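Local coordinates for glycinin A3B4 subunit (Glycine max, PDB 2D5F), which probably serves as a seed storage protein of the 11S globulin family, assembling into hexamers that hold amino acids in reserve for germination, at residues B[328-333]-B[357-362]; B[64-69]-B[363-368]; B[78-83]-B[123-128]; B[386-391]-B[444-449]; B[114-119]-B[246-251]. All blocks are in the same frame, centred on the assembly; numbering follows the deposited sequence.

Interaction 1 of 5, residues B[328-333]-B[357-362]; sequences TMKLHE and LTLPAL
Leu359 lies opposite Lys330 with their CA atoms 6.9 Å apart, and Ala361 opposite Met329, so the short run entering strand 332-334 and the type I turn from Leu359 to Leu362 face each other without a direct hydrogen bond. CD1 of Leu359 rests on the carbonyl of Lys330, 3.4 Å from its O, and also on the lysine chain, 3.6 Å from CD; the two side chains cross at about a right angle. Beyond that point the lysine turns back on its own segment. Its NZ donates to His332 O (2.8 Å) and forms a salt bridge with Glu333 OE1, met from above the carboxylate plane, while Glu333 OE2 pairs with Arg340. Thr358 packs its methyl CG2 against Glu333 CG at 3.8 Å. At the other end, the methyl of Ala361 sits against Met329 CG (3.8 Å) and Leu331 CD2 (3.9 Å). One water donates to Lys330 O (2.7 Å) and weakly accepts from Ala361 N. Across the two segments the contact is thus mostly apolar, with one water bridge, while the lysine charge is probably balanced mainly by Glu333 of its own segment.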
# COMPACT_ATOMS: atom_id res chain seq x y z
N THR B 328 8.11 6.83 18.25
CA THR B 328 9.53 6.49 18.36
C THR B 328 10.18 6.27 16.99
O THR B 328 11.17 5.53 16.87
CB THR B 328 9.78 5.24 19.27
OG1 THR B 328 8.85 4.20 18.94
CG2 THR B 328 9.63 5.61 20.73
N MET B 329 9.61 6.90 15.96
CA MET B 329 10.08 6.86 14.57
C MET B 329 11.62 6.90 14.58
O MET B 329 12.21 7.85 15.11
CB MET B 329 9.51 8.09 13.83
CG MET B 329 9.81 8.23 12.33
SD MET B 329 9.18 9.81 11.58
CE MET B 329 7.68 9.24 10.75
N LYS B 330 12.27 5.87 14.04
CA LYS B 330 13.73 5.82 13.99
C LYS B 330 14.19 6.92 13.06
O LYS B 330 13.81 6.94 11.89
CB LYS B 330 14.22 4.47 13.46
CG LYS B 330 15.73 4.27 13.55
CD LYS B 330 16.13 2.99 12.83
CE LYS B 330 17.36 2.33 13.45
NZ LYS B 330 18.60 3.13 13.34
N LEU B 331 15.01 7.84 13.57
CA LEU B 331 15.45 8.95 12.75
C LEU B 331 16.95 9.18 12.66
O LEU B 331 17.41 10.30 12.42
CB LEU B 331 14.77 10.23 13.24
CG LEU B 331 13.26 10.30 12.95
CD1 LEU B 331 12.66 11.52 13.63
CD2 LEU B 331 13.04 10.35 11.45
N HIS B 332 17.71 8.11 12.83
CA HIS B 332 19.15 8.21 12.72
C HIS B 332 19.75 6.84 12.44
O HIS B 332 19.24 5.82 12.90
CB HIS B 332 19.73 8.85 14.00
CG HIS B 332 20.50 7.90 14.86
ND1 HIS B 332 21.85 8.05 15.09
CD2 HIS B 332 20.12 6.80 15.54
CE1 HIS B 332 22.27 7.07 15.87
NE2 HIS B 332 21.24 6.30 16.16
N GLU B 333 20.83 6.84 11.67
CA GLU B 333 21.49 5.61 11.29
C GLU B 333 22.94 5.92 10.93
O GLU B 333 23.22 6.96 10.34
CB GLU B 333 20.80 5.02 10.05
CG GLU B 333 21.17 3.59 9.72
CD GLU B 333 20.56 2.61 10.71
OE1 GLU B 333 19.35 2.72 10.98
OE2 GLU B 333 21.29 1.73 11.22
N LEU B 357 14.76 1.38 2.82
CA LEU B 357 14.80 -0.02 3.21
C LEU B 357 15.58 -0.18 4.50
O LEU B 357 15.54 -1.24 5.14
CB LEU B 357 15.42 -0.89 2.11
CG LEU B 357 14.76 -0.89 0.72
CD1 LEU B 357 15.45 -1.95 -0.12
CD2 LEU B 357 13.27 -1.18 0.82
N THR B 358 16.31 0.86 4.89
CA THR B 358 17.07 0.83 6.13
C THR B 358 16.41 1.74 7.16
O THR B 358 16.26 1.38 8.33
CB THR B 358 18.50 1.31 5.93
OG1 THR B 358 19.23 0.32 5.19
CG2 THR B 358 19.17 1.55 7.29
N LEU B 359 16.03 2.93 6.71
CA LEU B 359 15.38 3.91 7.57
C LEU B 359 14.02 4.18 6.92
O LEU B 359 13.89 5.05 6.06
CB LEU B 359 16.23 5.18 7.63
CG LEU B 359 16.09 6.10 8.83
CD1 LEU B 359 16.26 5.30 10.12
CD2 LEU B 359 17.15 7.20 8.73
N PRO B 360 12.98 3.41 7.31
CA PRO B 360 11.63 3.54 6.77
C PRO B 360 11.00 4.92 6.72
O PRO B 360 10.16 5.19 5.86
CB PRO B 360 10.82 2.54 7.61
CG PRO B 360 11.56 2.49 8.88
CD PRO B 360 13.00 2.45 8.42
N ALA B 361 11.40 5.80 7.64
CA ALA B 361 10.85 7.16 7.66
C ALA B 361 11.18 7.90 6.36
O ALA B 361 10.45 8.81 5.95
CB ALA B 361 11.42 7.92 8.86
N LEU B 362 12.27 7.51 5.71
CA LEU B 362 12.69 8.15 4.47
C LEU B 362 11.67 8.00 3.35
O LEU B 362 11.64 8.82 2.42
CB LEU B 362 14.05 7.61 4.04
CG LEU B 362 15.19 8.01 4.99
CD1 LEU B 362 16.47 7.31 4.61
CD2 LEU B 362 15.36 9.52 4.96
O HOH W 1 12.66 4.89 10.60

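Interaction 2 of 5, residues B[64-69]-B[363-368]; sequences PYPQMI and RQFGLS
Pro66 and Met68 make an apolar contact with Phe365 and Leu367 where the two cupin halves of the subunit meet: Pro66 lies just before strand 67-73 of the N-terminal half and Met68 within its start, the other two where helix 362-365 gives way to strand 368-374 in the C-terminal half. CG of the proline ring lies 3.7 Å from Phe365 CB and 3.6 Å from Phe365 O, close to the helix end. The same CG approaches Leu367 CD1 at 4.2 Å, a methyl that also lies 4.1 Å from Met68 CB. Gly366, with its positive phi of 59°, takes the chain out of the helix between the two residues that pack. In this bicupin fold, common to the 11S globulins, each half is a beta barrel, and the contact closes one barrel against the other; Phe365 further touches Val124 of the N-terminal half. Met68 carries CG anti to the backbone N (chi1 177°); SD lies 3.7 Å from Ser368 O, and the bend at chi3 brings CE to 4.1 Å from Ser368 CA. An alanine in place of Met68 would keep the touch on Leu367 but would probably open a gap beside the Ser368 backbone, where the sulfur and its methyl now lie. The Ser368 hydroxyl is directed elsewhere and bonds to His447 O.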
# COMPACT_ATOMS: atom_id res chain seq x y z
N PRO B 64 9.52 23.53 7.21
CA PRO B 64 8.47 22.88 6.42
C PRO B 64 8.92 21.89 5.34
O PRO B 64 8.24 21.74 4.32
CB PRO B 64 7.71 24.06 5.84
CG PRO B 64 8.81 25.03 5.55
CD PRO B 64 9.68 24.94 6.81
N TYR B 65 10.05 21.23 5.55
CA TYR B 65 10.55 20.24 4.60
C TYR B 65 11.50 19.34 5.37
O TYR B 65 11.96 19.70 6.45
CB TYR B 65 11.29 20.91 3.43
CG TYR B 65 12.16 22.08 3.84
CD1 TYR B 65 11.69 23.39 3.74
CD2 TYR B 65 13.44 21.87 4.36
CE1 TYR B 65 12.47 24.47 4.15
CE2 TYR B 65 14.22 22.94 4.79
CZ TYR B 65 13.73 24.24 4.68
OH TYR B 65 14.50 25.30 5.12
N PRO B 66 11.79 18.15 4.85
CA PRO B 66 12.71 17.33 5.63
C PRO B 66 14.16 17.74 5.45
O PRO B 66 14.51 18.43 4.50
CB PRO B 66 12.42 15.91 5.14
CG PRO B 66 11.95 16.10 3.76
CD PRO B 66 11.12 17.36 3.80
N GLN B 67 14.99 17.36 6.42
CA GLN B 67 16.42 17.63 6.37
C GLN B 67 17.11 16.30 6.60
O GLN B 67 16.65 15.48 7.40
CB GLN B 67 16.86 18.58 7.49
CG GLN B 67 16.32 19.99 7.43
CD GLN B 67 16.82 20.84 8.60
OE1 GLN B 67 18.02 21.02 8.79
NE2 GLN B 67 15.88 21.35 9.40
N MET B 68 18.19 16.07 5.87
CA MET B 68 18.98 14.86 6.06
C MET B 68 20.34 15.41 6.46
O MET B 68 20.97 16.14 5.71
CB MET B 68 19.09 14.05 4.79
CG MET B 68 19.97 12.83 4.97
SD MET B 68 19.86 11.70 3.59
CE MET B 68 18.65 10.57 4.23
N ILE B 69 20.78 15.06 7.67
CA ILE B 69 22.04 15.56 8.19
C ILE B 69 23.08 14.47 8.41
O ILE B 69 22.76 13.38 8.87
CB ILE B 69 21.81 16.25 9.54
CG1 ILE B 69 20.63 17.23 9.42
CG2 ILE B 69 23.06 16.99 9.99
CD1 ILE B 69 20.13 17.73 10.76
N ARG B 363 10.84 6.97 3.42
CA ARG B 363 9.84 6.75 2.39
C ARG B 363 8.93 7.97 2.23
O ARG B 363 8.60 8.36 1.11
CB ARG B 363 9.00 5.52 2.73
CG ARG B 363 8.17 5.03 1.56
CD ARG B 363 7.84 3.56 1.72
NE ARG B 363 7.66 2.92 0.42
CZ ARG B 363 6.67 3.20 -0.42
NH1 ARG B 363 5.75 4.10 -0.09
NH2 ARG B 363 6.60 2.58 -1.59
N GLN B 364 8.53 8.59 3.33
CA GLN B 364 7.68 9.76 3.24
C GLN B 364 8.43 11.06 2.97
O GLN B 364 7.83 12.06 2.58
CB GLN B 364 6.85 9.92 4.52
CG GLN B 364 5.81 8.83 4.72
CD GLN B 364 4.93 8.62 3.50
OE1 GLN B 364 5.37 8.06 2.49
NE2 GLN B 364 3.68 9.06 3.58
N PHE B 365 9.75 11.06 3.17
CA PHE B 365 10.53 12.28 2.97
C PHE B 365 11.25 12.41 1.63
O PHE B 365 11.85 13.45 1.34
CB PHE B 365 11.54 12.43 4.11
CG PHE B 365 10.94 12.25 5.47
CD1 PHE B 365 9.68 12.76 5.76
CD2 PHE B 365 11.63 11.57 6.47
CE1 PHE B 365 9.11 12.60 7.03
CE2 PHE B 365 11.08 11.40 7.74
CZ PHE B 365 9.81 11.92 8.02
N GLY B 366 11.20 11.36 0.82
CA GLY B 366 11.84 11.39 -0.49
C GLY B 366 13.34 11.65 -0.50
O GLY B 366 13.85 12.37 -1.37
N LEU B 367 14.06 11.07 0.45
CA LEU B 367 15.50 11.26 0.52
C LEU B 367 16.26 9.99 0.83
O LEU B 367 15.77 9.11 1.52
CB LEU B 367 15.85 12.30 1.58
CG LEU B 367 15.57 13.77 1.27
CD1 LEU B 367 15.70 14.57 2.55
CD2 LEU B 367 16.56 14.27 0.22
N SER B 368 17.47 9.90 0.30
CA SER B 368 18.36 8.77 0.56
C SER B 368 19.78 9.28 0.42
O SER B 368 20.00 10.45 0.10
CB SER B 368 18.09 7.62 -0.42
OG SER B 368 18.22 8.03 -1.75

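Interaction 3 of 5, residues B[78-83]-B[123-128]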
# COMPACT_ATOMS: atom_id res chain seq x y z
N ILE B 78 20.26 14.52 20.07
CA ILE B 78 19.22 15.28 19.39
C ILE B 78 17.89 14.85 19.99
O ILE B 78 17.68 13.67 20.28
CB ILE B 78 19.22 15.01 17.87
CG1 ILE B 78 18.05 15.75 17.21
CG2 ILE B 78 19.15 13.50 17.62
CD1 ILE B 78 18.07 15.72 15.69
N GLY B 79 16.99 15.81 20.17
CA GLY B 79 15.69 15.49 20.71
C GLY B 79 14.62 16.13 19.85
O GLY B 79 14.77 17.26 19.41
N PHE B 80 13.54 15.39 19.60
CA PHE B 80 12.44 15.92 18.80
C PHE B 80 11.21 16.09 19.67
O PHE B 80 11.13 15.53 20.77
CB PHE B 80 12.07 14.96 17.67
CG PHE B 80 13.19 14.64 16.73
CD1 PHE B 80 14.13 13.68 17.06
CD2 PHE B 80 13.27 15.27 15.49
CE1 PHE B 80 15.13 13.34 16.16
CE2 PHE B 80 14.26 14.94 14.59
CZ PHE B 80 15.20 13.97 14.92
N ALA B 81 10.25 16.86 19.18
CA ALA B 81 9.00 17.07 19.88
C ALA B 81 7.87 16.58 18.97
O ALA B 81 7.32 17.34 18.19
CB ALA B 81 8.80 18.56 20.21
N PHE B 82 7.55 15.29 19.07
CA PHE B 82 6.47 14.72 18.27
C PHE B 82 5.16 15.11 18.91
O PHE B 82 4.93 14.84 20.09
CB PHE B 82 6.62 13.19 18.18
CG PHE B 82 7.67 12.75 17.20
CD1 PHE B 82 9.02 12.83 17.52
CD2 PHE B 82 7.30 12.29 15.94
CE1 PHE B 82 10.00 12.47 16.58
CE2 PHE B 82 8.27 11.92 15.00
CZ PHE B 82 9.62 12.01 15.33
N PRO B 83 4.26 15.73 18.14
CA PRO B 83 2.97 16.18 18.65
C PRO B 83 2.07 15.11 19.25
O PRO B 83 1.81 14.08 18.63
CB PRO B 83 2.33 16.86 17.44
CG PRO B 83 2.85 16.00 16.29
CD PRO B 83 4.31 15.83 16.67
N LEU B 123 21.19 11.89 10.35
CA LEU B 123 20.01 12.20 11.14
C LEU B 123 18.97 12.71 10.16
O LEU B 123 19.31 13.33 9.15
CB LEU B 123 20.32 13.31 12.17
CG LEU B 123 21.61 13.22 13.00
CD1 LEU B 123 21.74 14.48 13.86
CD2 LEU B 123 21.59 11.99 13.88
N VAL B 124 17.70 12.47 10.45
CA VAL B 124 16.62 12.93 9.58
C VAL B 124 15.64 13.76 10.39
O VAL B 124 15.16 13.32 11.43
CB VAL B 124 15.87 11.73 8.96
CG1 VAL B 124 14.76 12.23 8.04
CG2 VAL B 124 16.84 10.84 8.20
N ILE B 125 15.35 14.98 9.92
CA ILE B 125 14.40 15.85 10.61
C ILE B 125 13.08 15.88 9.82
O ILE B 125 13.07 16.30 8.67
CB ILE B 125 14.89 17.30 10.70
CG1 ILE B 125 16.34 17.37 11.20
CG2 ILE B 125 13.96 18.09 11.63
CD1 ILE B 125 16.57 16.73 12.55
N PRO B 126 11.97 15.43 10.43
CA PRO B 126 10.68 15.44 9.72
C PRO B 126 10.15 16.86 9.54
O PRO B 126 10.44 17.75 10.34
CB PRO B 126 9.77 14.63 10.64
CG PRO B 126 10.71 13.74 11.40
CD PRO B 126 11.87 14.68 11.69
N PRO B 127 9.37 17.10 8.47
CA PRO B 127 8.82 18.44 8.24
C PRO B 127 7.93 18.85 9.40
O PRO B 127 7.14 18.05 9.91
CB PRO B 127 8.03 18.27 6.94
CG PRO B 127 8.71 17.11 6.26
CD PRO B 127 8.99 16.17 7.39
N GLY B 128 8.08 20.10 9.83
CA GLY B 128 7.25 20.64 10.90
C GLY B 128 7.53 20.15 12.30
O GLY B 128 6.95 20.67 13.25
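Among the aliphatic contacts, the terminal methyl of Ile78 is central: its CD1 lies 3.6 Å from Ile125 CD1 and 4.3 Å from Leu123 CD1. Ile78 sends CG1 anti to the backbone N (chi1 176°) and continues extended to CD1, reaching across to the opposing strand. Ile125 differs: its chain is folded at the second torsion (chi2 -59°), and its CD1 lies against both Ile78 CD1 and the ring of Phe80.

The aromatic contacts come next. Phe80 CE2 meets Ile125 CD1 at 3.6 Å and Pro126 CD at 3.8 Å, with the phenylalanine and proline side chains at about a right angle. Phe82, two residues further on in the loop after the strand, touches Pro126 more loosely, CZ to CG 4.4 Å. The axes of the short strand segments 78-80 and 123-125 approach to 9.8 Å at a 28° angle, too far for main-chain bonds; the strands belong to the two different sheets of the N-terminal cupin barrel, so these side chains fill the space between its walls. Tyr131, which lines the carbonate pocket with Thr133, packs on Ile78, Phe80 and Ile125 and links this interior to that site.

Polar atoms are nearly absent from the interface. Val124 O is the exception: it points at the Phe80 ring, 3.6 Å from CZ, and is buried without a hydrogen-bonding partner in the model.

Interaction 4 of 5, residues B[386-391]-B[444-449]; sequences LNANSV and FKTHHN
Thr446 OG1 is gripped from several sides: Asn389 N reaches it weakly at 3.3 Å, a water lies at 2.9 Å, and Gln155 NE2 of a neighbouring subunit bonds to it as well. That water also takes a bond from Asn389 ND2, so backbone and side chain of the asparagine both converge on the threonine; Asn389 OD1 accepts from Gln426 N, which positions the amide. In return Thr446 N donates to Asn389 O (3.2 Å), nearly straight at the hydrogen (163°). Chi1 of 52° places OG1 between the threonine's backbone N and carbonyl carbon, facing Asn389.

Further along, Val391 N to Phe444 O (2.8 Å) and Phe444 N to Val391 O (2.9 Å) make an antiparallel hydrogen-bonded pair, next to the non-hydrogen-bonded pair of Ser390 and Lys445. These are the start of strand 390-395 and the end of strand 438-445, neighbours in one sheet of the C-terminal cupin barrel, and the inverse gamma turn centred on Thr446 follows where the second strand stops. On the Ser390 face, Ser390 OG rests on the lysine chain, 3.4 Å from Lys445 CG, while it bonds to Asn385 and the lysine NZ bonds to Gln370.

At the end of the turn His447 CB meets Ala388 CB at 3.7 Å, and the Asn387 side chain lies over one face of the His447 ring. That ring takes Asn449 N in its plane, at ND1 (2.9 Å).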
# COMPACT_ATOMS: atom_id res chain seq x y z
N LEU B 386 19.25 7.03 -11.98
CA LEU B 386 18.06 6.93 -12.80
C LEU B 386 16.90 7.82 -12.39
O LEU B 386 16.25 8.42 -13.24
CB LEU B 386 17.54 5.49 -12.82
CG LEU B 386 18.28 4.40 -13.60
CD1 LEU B 386 19.68 4.16 -13.05
CD2 LEU B 386 17.46 3.13 -13.52
N ASN B 387 16.65 7.89 -11.09
CA ASN B 387 15.50 8.62 -10.58
C ASN B 387 15.73 9.71 -9.54
O ASN B 387 14.85 9.95 -8.71
CB ASN B 387 14.51 7.60 -9.99
CG ASN B 387 15.10 6.84 -8.81
OD1 ASN B 387 14.38 6.12 -8.11
ND2 ASN B 387 16.40 6.99 -8.59
N ALA B 388 16.88 10.37 -9.56
CA ALA B 388 17.09 11.42 -8.56
C ALA B 388 18.26 12.34 -8.83
O ALA B 388 19.24 11.94 -9.44
CB ALA B 388 17.27 10.78 -7.19
N ASN B 389 18.12 13.59 -8.39
CA ASN B 389 19.21 14.54 -8.49
C ASN B 389 20.09 14.16 -7.31
O ASN B 389 19.61 13.54 -6.35
CB ASN B 389 18.71 15.98 -8.30
CG ASN B 389 18.07 16.54 -9.54
OD1 ASN B 389 18.54 16.31 -10.65
ND2 ASN B 389 17.00 17.31 -9.36
N SER B 390 21.36 14.54 -7.35
CA SER B 390 22.27 14.20 -6.27
C SER B 390 23.11 15.39 -5.87
O SER B 390 23.34 16.28 -6.69
CB SER B 390 23.19 13.06 -6.69
OG SER B 390 22.46 11.88 -6.96
N VAL B 391 23.57 15.39 -4.63
CA VAL B 391 24.43 16.46 -4.14
C VAL B 391 25.57 15.84 -3.34
O VAL B 391 25.36 15.21 -2.30
CB VAL B 391 23.68 17.45 -3.23
CG1 VAL B 391 24.58 18.63 -2.89
CG2 VAL B 391 22.41 17.94 -3.93
N PHE B 444 23.82 13.06 -1.20
CA PHE B 444 22.41 13.11 -0.87
C PHE B 444 21.66 12.93 -2.19
O PHE B 444 22.04 13.50 -3.21
CB PHE B 444 22.06 14.45 -0.23
CG PHE B 444 22.85 14.77 1.01
CD1 PHE B 444 23.93 15.65 0.96
CD2 PHE B 444 22.49 14.22 2.24
CE1 PHE B 444 24.63 15.99 2.12
CE2 PHE B 444 23.19 14.55 3.41
CZ PHE B 444 24.26 15.44 3.35
N LYS B 445 20.60 12.13 -2.18
CA LYS B 445 19.81 11.93 -3.40
C LYS B 445 18.35 12.19 -3.06
O LYS B 445 17.84 11.72 -2.04
CB LYS B 445 20.01 10.51 -3.93
CG LYS B 445 21.48 10.20 -4.23
CD LYS B 445 21.68 8.85 -4.91
CE LYS B 445 23.16 8.57 -5.12
NZ LYS B 445 23.36 7.26 -5.80
N THR B 446 17.68 12.95 -3.93
CA THR B 446 16.29 13.33 -3.71
C THR B 446 15.20 12.31 -4.07
O THR B 446 14.24 12.62 -4.78
CB THR B 446 15.98 14.69 -4.40
OG1 THR B 446 16.38 14.64 -5.77
CG2 THR B 446 16.73 15.81 -3.70
N HIS B 447 15.37 11.10 -3.56
CA HIS B 447 14.42 10.02 -3.74
C HIS B 447 14.66 9.08 -2.56
O HIS B 447 15.81 8.86 -2.17
CB HIS B 447 14.62 9.32 -5.08
CG HIS B 447 13.51 8.38 -5.44
ND1 HIS B 447 13.36 7.14 -4.84
CD2 HIS B 447 12.49 8.50 -6.31
CE1 HIS B 447 12.29 6.55 -5.34
NE2 HIS B 447 11.74 7.35 -6.23
N HIS B 448 13.58 8.52 -2.00
CA HIS B 448 13.65 7.62 -0.85
C HIS B 448 14.38 6.32 -1.13
O HIS B 448 14.85 5.65 -0.21
CB HIS B 448 12.24 7.33 -0.31
CG HIS B 448 11.46 6.35 -1.14
ND1 HIS B 448 11.55 4.98 -0.97
CD2 HIS B 448 10.57 6.53 -2.15
CE1 HIS B 448 10.76 4.37 -1.82
NE2 HIS B 448 10.15 5.29 -2.55
N ASN B 449 14.46 5.96 -2.40
CA ASN B 449 15.13 4.73 -2.83
C ASN B 449 15.79 5.00 -4.19
O ASN B 449 15.44 4.40 -5.20
CB ASN B 449 14.11 3.59 -2.94
CG ASN B 449 14.76 2.24 -3.15
OD1 ASN B 449 15.97 2.07 -2.96
ND2 ASN B 449 13.96 1.25 -3.53
O HOH W 2 15.54 17.25 -6.84

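Interaction 5 of 5, residues B[114-119]-B[246-251]; sequences IRHFNE and VISPKW
Ile114 and His116 of strand 107-118 run alongside the loop 246-251, with CA of Ile114 6.5 Å from CA of Ser248 and CA of His116 8.6 Å from CA of Lys250. The imidazole of His116 carries much of the contact. Its CG stands anti to the carbonyl carbon (chi1 -66°), and the ring beyond it meets the loop. NE2 comes within 2.9 Å of Lys250 O and 3.1 Å of Ser248 OG, the hydroxyl lying at the ring edge. Ser248 OG itself donates to Lys250 O. Over one face of the imidazole sits Lys250 CD in a CH-pi contact, 4.1 Å from the ring centroid. The tryptophan comes to the rim instead: Trp251 CE3 lies 3.4 Å from His116 CE1, the ring planes 58° apart, while Trp251 NE1 donates to Leu244 O. An alanine in place of His116 would probably leave the Lys250 chain without the ring it lies over, Lys250 O without its imidazole neighbour, and a gap at the Trp251 rim. Beside this, Ile114 packs CG1 on Val246 CG2 (3.9 Å) and CG2 on the tryptophan ring. A water donates to both Ile114 O and Ser248 OG, 2.7 Å from the carbonyl. Ser339 of a neighbouring subunit packs on His116 and Lys250. Directly after Trp251 come residues 252-320, a long acidic stretch that is unmodelled and probably disordered, and the arrangement lays the last ordered residues before this insertion of the 11S globulin against strand 107-118 of the N-terminal cupin barrel.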
# COMPACT_ATOMS: atom_id res chain seq x y z
N ILE B 114 15.63 10.75 24.11
CA ILE B 114 16.84 11.45 23.74
C ILE B 114 17.63 10.49 22.86
O ILE B 114 17.89 9.36 23.26
CB ILE B 114 17.71 11.82 24.97
CG1 ILE B 114 16.93 12.78 25.88
CG2 ILE B 114 19.02 12.45 24.52
CD1 ILE B 114 16.45 14.04 25.18
N ARG B 115 18.00 10.94 21.67
CA ARG B 115 18.75 10.09 20.76
C ARG B 115 20.18 10.59 20.65
O ARG B 115 20.43 11.78 20.50
CB ARG B 115 18.09 10.09 19.37
CG ARG B 115 16.62 9.65 19.36
CD ARG B 115 15.73 10.76 18.81
NE ARG B 115 14.30 10.45 18.84
CZ ARG B 115 13.68 9.64 17.99
NH1 ARG B 115 12.38 9.43 18.11
NH2 ARG B 115 14.36 9.04 17.02
N HIS B 116 21.12 9.66 20.75
CA HIS B 116 22.53 9.98 20.67
C HIS B 116 23.06 9.76 19.26
O HIS B 116 22.59 8.88 18.55
CB HIS B 116 23.32 9.11 21.65
CG HIS B 116 23.01 9.39 23.08
ND1 HIS B 116 23.67 10.35 23.81
CD2 HIS B 116 22.07 8.87 23.90
CE1 HIS B 116 23.16 10.40 25.03
NE2 HIS B 116 22.18 9.52 25.11
N PHE B 117 24.03 10.58 18.85
CA PHE B 117 24.62 10.44 17.54
C PHE B 117 26.13 10.62 17.62
O PHE B 117 26.65 11.23 18.56
CB PHE B 117 24.04 11.46 16.54
CG PHE B 117 24.24 12.90 16.94
CD1 PHE B 117 23.21 13.62 17.53
CD2 PHE B 117 25.46 13.53 16.70
CE1 PHE B 117 23.39 14.96 17.89
CE2 PHE B 117 25.65 14.86 17.04
CZ PHE B 117 24.61 15.58 17.64
N ASN B 118 26.82 10.07 16.62
CA ASN B 118 28.27 10.15 16.54
C ASN B 118 28.65 10.46 15.10
O ASN B 118 27.81 10.38 14.19
CB ASN B 118 28.89 8.81 16.94
CG ASN B 118 28.65 8.47 18.39
OD1 ASN B 118 29.14 9.15 19.28
ND2 ASN B 118 27.89 7.40 18.63
N GLU B 119 29.91 10.83 14.89
CA GLU B 119 30.39 11.14 13.55
C GLU B 119 30.16 9.92 12.68
O GLU B 119 30.38 8.78 13.10
CB GLU B 119 31.88 11.48 13.60
CG GLU B 119 32.71 10.58 14.51
CD GLU B 119 34.13 11.10 14.72
OE1 GLU B 119 34.29 12.29 15.08
OE2 GLU B 119 35.08 10.31 14.52
N VAL B 246 20.00 15.99 31.01
CA VAL B 246 18.68 15.54 30.58
C VAL B 246 18.56 14.08 31.00
O VAL B 246 19.55 13.45 31.33
CB VAL B 246 18.50 15.60 29.03
CG1 VAL B 246 18.79 17.00 28.52
CG2 VAL B 246 19.41 14.58 28.36
N ILE B 247 17.34 13.56 31.00
CA ILE B 247 17.13 12.17 31.38
C ILE B 247 17.61 11.28 30.24
O ILE B 247 17.19 11.46 29.10
CB ILE B 247 15.65 11.89 31.65
CG1 ILE B 247 15.11 12.88 32.69
CG2 ILE B 247 15.47 10.47 32.14
CD1 ILE B 247 13.61 12.85 32.85
N SER B 248 18.50 10.34 30.55
CA SER B 248 19.01 9.42 29.55
C SER B 248 19.86 8.32 30.18
O SER B 248 20.65 8.59 31.09
CB SER B 248 19.84 10.16 28.50
OG SER B 248 20.20 9.30 27.43
N PRO B 249 19.71 7.07 29.71
CA PRO B 249 20.48 5.94 30.25
C PRO B 249 21.98 6.14 30.05
O PRO B 249 22.80 5.62 30.80
CB PRO B 249 19.95 4.76 29.44
CG PRO B 249 18.53 5.16 29.13
CD PRO B 249 18.70 6.61 28.75
N LYS B 250 22.32 6.92 29.03
CA LYS B 250 23.70 7.22 28.69
C LYS B 250 23.82 8.73 28.63
O LYS B 250 23.05 9.39 27.92
CB LYS B 250 24.02 6.60 27.32
CG LYS B 250 25.30 7.08 26.66
CD LYS B 250 25.33 6.65 25.20
CE LYS B 250 26.55 7.18 24.48
NZ LYS B 250 27.80 6.68 25.10
N TRP B 251 24.77 9.30 29.37
CA TRP B 251 24.94 10.74 29.36
C TRP B 251 26.17 11.19 30.15
O TRP B 251 27.12 11.73 29.58
CB TRP B 251 23.69 11.43 29.92
CG TRP B 251 23.63 12.90 29.64
CD1 TRP B 251 23.98 13.92 30.47
CD2 TRP B 251 23.19 13.51 28.42
NE1 TRP B 251 23.80 15.13 29.85
CE2 TRP B 251 23.31 14.91 28.59
CE3 TRP B 251 22.71 13.02 27.20
CZ2 TRP B 251 22.97 15.82 27.58
CZ3 TRP B 251 22.37 13.92 26.19
CH2 TRP B 251 22.51 15.31 26.39
O HOH W 3 18.79 8.16 25.45

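In the fold
Interactions 1, 2 and 3 gather round strand 121-125, with centres 11 to 12 Å apart, and share the sheet that holds strands 67-73, 121-125 and 332-334. Interaction 3 lies within the N-terminal barrel, and interaction 5 borders it through the neighbouring strands 75-80 and 107-118, their segments alternating along the chain. Interaction 4 belongs to the C-terminal barrel, about 30 Å between centres from interaction 5 on the opposite side of the chain's centre. Interaction 2 closes the longest loop, enclosing interactions 1, 3 and 5, and touches interaction 4 through Ser368; residues 357-368, which meet the N-terminal half in interactions 1 and 2, are thus likely to contribute to joining the two cupin halves.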